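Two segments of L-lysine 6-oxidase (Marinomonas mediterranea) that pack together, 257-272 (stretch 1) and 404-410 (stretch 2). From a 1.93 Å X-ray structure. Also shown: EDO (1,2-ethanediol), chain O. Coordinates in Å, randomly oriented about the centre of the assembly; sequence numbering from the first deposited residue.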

# COMPACT_ATOMS: atom_id res chain seq x y z
N ASN A 257 -11.93 -35.31 -9.10
CA ASN A 257 -11.40 -35.32 -7.75
C ASN A 257 -11.50 -36.71 -7.14
O ASN A 257 -12.49 -37.42 -7.29
CB ASN A 257 -12.14 -34.28 -6.89
CG ASN A 257 -11.90 -32.85 -7.38
OD1 ASN A 257 -10.88 -32.27 -7.06
ND2 ASN A 257 -12.79 -32.32 -8.22
N ILE A 258 -10.43 -37.12 -6.45
CA ILE A 258 -10.41 -38.36 -5.76
C ILE A 258 -11.63 -38.56 -4.86
O ILE A 258 -12.27 -39.63 -4.93
CB ILE A 258 -9.10 -38.57 -4.99
CG1 ILE A 258 -7.94 -38.84 -5.98
CG2 ILE A 258 -9.24 -39.77 -4.02
CD1 ILE A 258 -6.54 -38.60 -5.37
N SER A 259 -11.96 -37.55 -4.07
CA SER A 259 -13.23 -37.53 -3.33
C SER A 259 -14.03 -36.32 -3.83
O SER A 259 -13.64 -35.14 -3.67
CB SER A 259 -13.02 -37.49 -1.80
OG SER A 259 -12.15 -38.54 -1.35
N THR A 260 -15.10 -36.63 -4.54
CA THR A 260 -16.03 -35.64 -5.10
C THR A 260 -17.11 -35.29 -4.09
O THR A 260 -17.35 -36.02 -3.09
CB THR A 260 -16.74 -36.11 -6.37
OG1 THR A 260 -17.75 -37.08 -6.03
CG2 THR A 260 -15.77 -36.79 -7.35
N LEU A 261 -17.83 -34.22 -4.38
CA LEU A 261 -19.00 -33.92 -3.53
C LEU A 261 -20.10 -34.95 -3.61
O LEU A 261 -20.84 -35.19 -2.62
CB LEU A 261 -19.53 -32.54 -3.84
CG LEU A 261 -20.08 -31.60 -2.77
CD1 LEU A 261 -21.56 -31.59 -2.76
CD2 LEU A 261 -19.49 -31.68 -1.34
N SER A 262 -20.20 -35.67 -4.73
CA SER A 262 -21.06 -36.88 -4.73
C SER A 262 -20.60 -37.95 -3.74
O SER A 262 -21.44 -38.48 -2.99
CB SER A 262 -21.24 -37.48 -6.11
OG SER A 262 -22.08 -38.64 -6.09
N ASP A 263 -19.31 -38.21 -3.67
CA ASP A 263 -18.79 -39.11 -2.64
C ASP A 263 -19.19 -38.55 -1.25
O ASP A 263 -19.58 -39.33 -0.38
CB ASP A 263 -17.29 -39.29 -2.70
CG ASP A 263 -16.85 -39.86 -3.99
OD1 ASP A 263 -17.44 -40.85 -4.40
OD2 ASP A 263 -15.98 -39.27 -4.65
N THR A 264 -19.12 -37.24 -1.05
CA THR A 264 -19.49 -36.65 0.24
C THR A 264 -20.95 -36.98 0.57
O THR A 264 -21.28 -37.49 1.68
CB THR A 264 -19.26 -35.15 0.29
OG1 THR A 264 -17.86 -34.88 0.09
CG2 THR A 264 -19.73 -34.58 1.64
N CYS A 265 -21.84 -36.70 -0.39
CA CYS A 265 -23.27 -36.93 -0.16
C CYS A 265 -23.55 -38.42 0.09
O CYS A 265 -24.36 -38.73 0.96
CB CYS A 265 -24.15 -36.38 -1.31
SG CYS A 265 -24.14 -34.59 -1.33
N PHE A 266 -22.90 -39.31 -0.68
CA PHE A 266 -23.04 -40.73 -0.53
C PHE A 266 -22.61 -41.18 0.88
O PHE A 266 -23.32 -41.89 1.56
CB PHE A 266 -22.22 -41.46 -1.63
CG PHE A 266 -22.41 -42.93 -1.63
CD1 PHE A 266 -23.63 -43.46 -2.02
CD2 PHE A 266 -21.44 -43.80 -1.14
CE1 PHE A 266 -23.85 -44.83 -1.95
CE2 PHE A 266 -21.63 -45.15 -1.12
CZ PHE A 266 -22.84 -45.69 -1.55
N ASP A 267 -21.43 -40.72 1.31
CA ASP A 267 -20.90 -41.11 2.62
C ASP A 267 -21.84 -40.65 3.75
O ASP A 267 -22.14 -41.42 4.66
CB ASP A 267 -19.52 -40.45 2.77
CG ASP A 267 -18.91 -40.59 4.14
OD1 ASP A 267 -18.80 -41.74 4.62
OD2 ASP A 267 -18.51 -39.52 4.67
N VAL A 268 -22.26 -39.40 3.69
CA VAL A 268 -23.25 -38.88 4.61
C VAL A 268 -24.50 -39.74 4.61
O VAL A 268 -25.05 -40.09 5.71
CB VAL A 268 -23.57 -37.40 4.32
CG1 VAL A 268 -24.77 -36.91 5.13
CG2 VAL A 268 -22.42 -36.51 4.61
N GLY A 269 -24.92 -40.13 3.43
CA GLY A 269 -26.10 -40.96 3.25
C GLY A 269 -26.01 -42.33 3.90
O GLY A 269 -26.98 -42.83 4.55
N VAL A 270 -24.87 -42.96 3.68
CA VAL A 270 -24.63 -44.31 4.17
C VAL A 270 -24.60 -44.27 5.70
O VAL A 270 -25.21 -45.11 6.36
CB VAL A 270 -23.29 -44.88 3.58
CG1 VAL A 270 -22.85 -46.12 4.31
CG2 VAL A 270 -23.50 -45.22 2.11
N ARG A 271 -23.87 -43.30 6.25
CA ARG A 271 -23.65 -43.23 7.70
C ARG A 271 -24.80 -42.54 8.45
O ARG A 271 -24.91 -42.67 9.68
CB ARG A 271 -22.35 -42.53 8.01
CG ARG A 271 -21.09 -43.32 7.64
CD ARG A 271 -19.75 -42.62 8.04
NE ARG A 271 -19.62 -41.34 7.33
CZ ARG A 271 -20.00 -40.16 7.81
NH1 ARG A 271 -19.94 -39.09 7.04
NH2 ARG A 271 -20.43 -40.01 9.08
N ASN A 272 -25.66 -41.82 7.77
CA ASN A 272 -26.72 -41.12 8.47
C ASN A 272 -28.14 -41.39 8.05
O ASN A 272 -29.05 -41.10 8.80
CB ASN A 272 -26.51 -39.63 8.42
CG ASN A 272 -25.25 -39.22 9.13
OD1 ASN A 272 -25.19 -39.19 10.35
ND2 ASN A 272 -24.22 -38.93 8.37
N ALA A 404 -7.21 -37.73 3.62
CA ALA A 404 -7.70 -39.15 3.61
C ALA A 404 -8.86 -39.18 2.65
O ALA A 404 -9.49 -38.13 2.32
CB ALA A 404 -8.20 -39.56 5.01
N LEU A 405 -9.18 -40.38 2.21
CA LEU A 405 -10.45 -40.64 1.61
C LEU A 405 -11.58 -40.36 2.60
O LEU A 405 -11.38 -40.17 3.84
CB LEU A 405 -10.51 -42.09 1.19
CG LEU A 405 -9.50 -42.55 0.14
CD1 LEU A 405 -9.58 -44.04 -0.13
CD2 LEU A 405 -9.63 -41.82 -1.19
N ASP A 406 -12.81 -40.36 2.10
CA ASP A 406 -13.92 -40.31 3.03
C ASP A 406 -14.16 -41.70 3.62
O ASP A 406 -13.61 -42.67 3.15
CB ASP A 406 -15.19 -39.63 2.43
CG ASP A 406 -15.94 -40.42 1.41
OD1 ASP A 406 -16.16 -41.64 1.63
OD2 ASP A 406 -16.45 -39.80 0.38
N ALA A 407 -14.93 -41.76 4.68
CA ALA A 407 -15.03 -42.98 5.47
C ALA A 407 -15.63 -44.13 4.68
O ALA A 407 -15.19 -45.26 4.82
CB ALA A 407 -15.84 -42.72 6.74
N THR A 408 -16.52 -43.80 3.75
CA THR A 408 -17.15 -44.84 2.92
C THR A 408 -16.22 -45.35 1.83
O THR A 408 -16.05 -46.57 1.65
CB THR A 408 -18.54 -44.39 2.44
OG1 THR A 408 -19.33 -44.12 3.62
CG2 THR A 408 -19.19 -45.46 1.52
N GLN A 409 -15.51 -44.42 1.15
CA GLN A 409 -14.51 -44.87 0.22
C GLN A 409 -13.53 -45.76 0.89
O GLN A 409 -13.11 -46.77 0.35
CB GLN A 409 -13.79 -43.68 -0.40
CG GLN A 409 -14.65 -42.79 -1.24
CD GLN A 409 -13.88 -41.56 -1.71
OE1 GLN A 409 -13.34 -40.78 -0.88
NE2 GLN A 409 -13.75 -41.42 -3.03
N LEU A 410 -13.09 -45.38 2.07
CA LEU A 410 -12.00 -46.14 2.70
C LEU A 410 -12.50 -47.50 3.21
O LEU A 410 -11.80 -48.53 3.10
CB LEU A 410 -11.40 -45.32 3.80
CG LEU A 410 -10.24 -45.94 4.53
CD1 LEU A 410 -8.99 -45.99 3.65
CD2 LEU A 410 -9.90 -45.26 5.85
C1 EDO O . -19.67 -41.69 12.32
O1 EDO O . -20.76 -41.89 11.42
C2 EDO O . -19.60 -43.03 13.00
O2 EDO O . -19.86 -44.04 11.99
O HOH W 1 -9.84 -37.69 -0.55
O HOH W 2 -15.37 -43.20 -4.90
O HOH W 3 -16.06 -37.05 0.43
O HOH W 4 -16.06 -39.34 5.93

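The start of one helix packs against the side of another, and against the loop before it; the two segments are far apart in the chain. The helix of stretch 1 runs from Leu-261 to Asn-272. That of stretch 2 begins at Ala-407 and continues beyond the segment. The backbones come closest at Asp-267 and Thr-408, with CA atoms 5.3 Å apart. The contact buries 462 Å² in total.

Each helix is capped by a side chain in the p rotamer. Thr-260 (chi1 74°) accepts at OG1 from Asp-263 N, 3.0 Å away. Asp-263 (m) returns the favour: its OD2 accepts from Thr-260 N at 2.8 Å. Asp-406 (chi1 73°) turns OD1 back to Gln-409 N at 2.9 Å, with a weak bond from Thr-408 N at 3.0 Å.

Gln-409 uses both ends of its amide across the contact. Its CA-to-CB bond points sideways, but the m, t conformation brings the amide end nearer stretch 1. Gln-409 NE2 donates to Ile-258 O at 3.0 Å, and Gln-409 OE1 accepts from Ser-259 OG at 2.6 Å. Gln-409 OE1 also accepts from Asp-406 N at 3.1 Å, so it ties its own helix start to the other stretch. Nearby, Ile-258 CG2 meets Leu-405 CD2 at 3.5 Å, an apolar contact.

Asp-267 is the other anchor. Its t rotamer lets Asp-267 OD1 accept from Thr-408 OG1 at 2.6 Å. Arg-271, one turn later, holds the carboxylate in place: Arg-271 NE donates to Asp-267 OD1 at 2.9 Å, and Arg-271 NH1 forms a salt bridge with Asp-267 OD2 at 2.8 Å. Asp-406 OD1 lies 4.0 Å from Asp-267 OD1, a close approach of like charges. Thr-408 is m, and its methyl CG2 reaches Phe-266 CE2 at 3.6 Å.

Waters bridge the two stretches. Water 3 links Thr-264 OG1 to Asp-406 OD2, and water 4 joins Asp-267 OD2 to Ala-407 N.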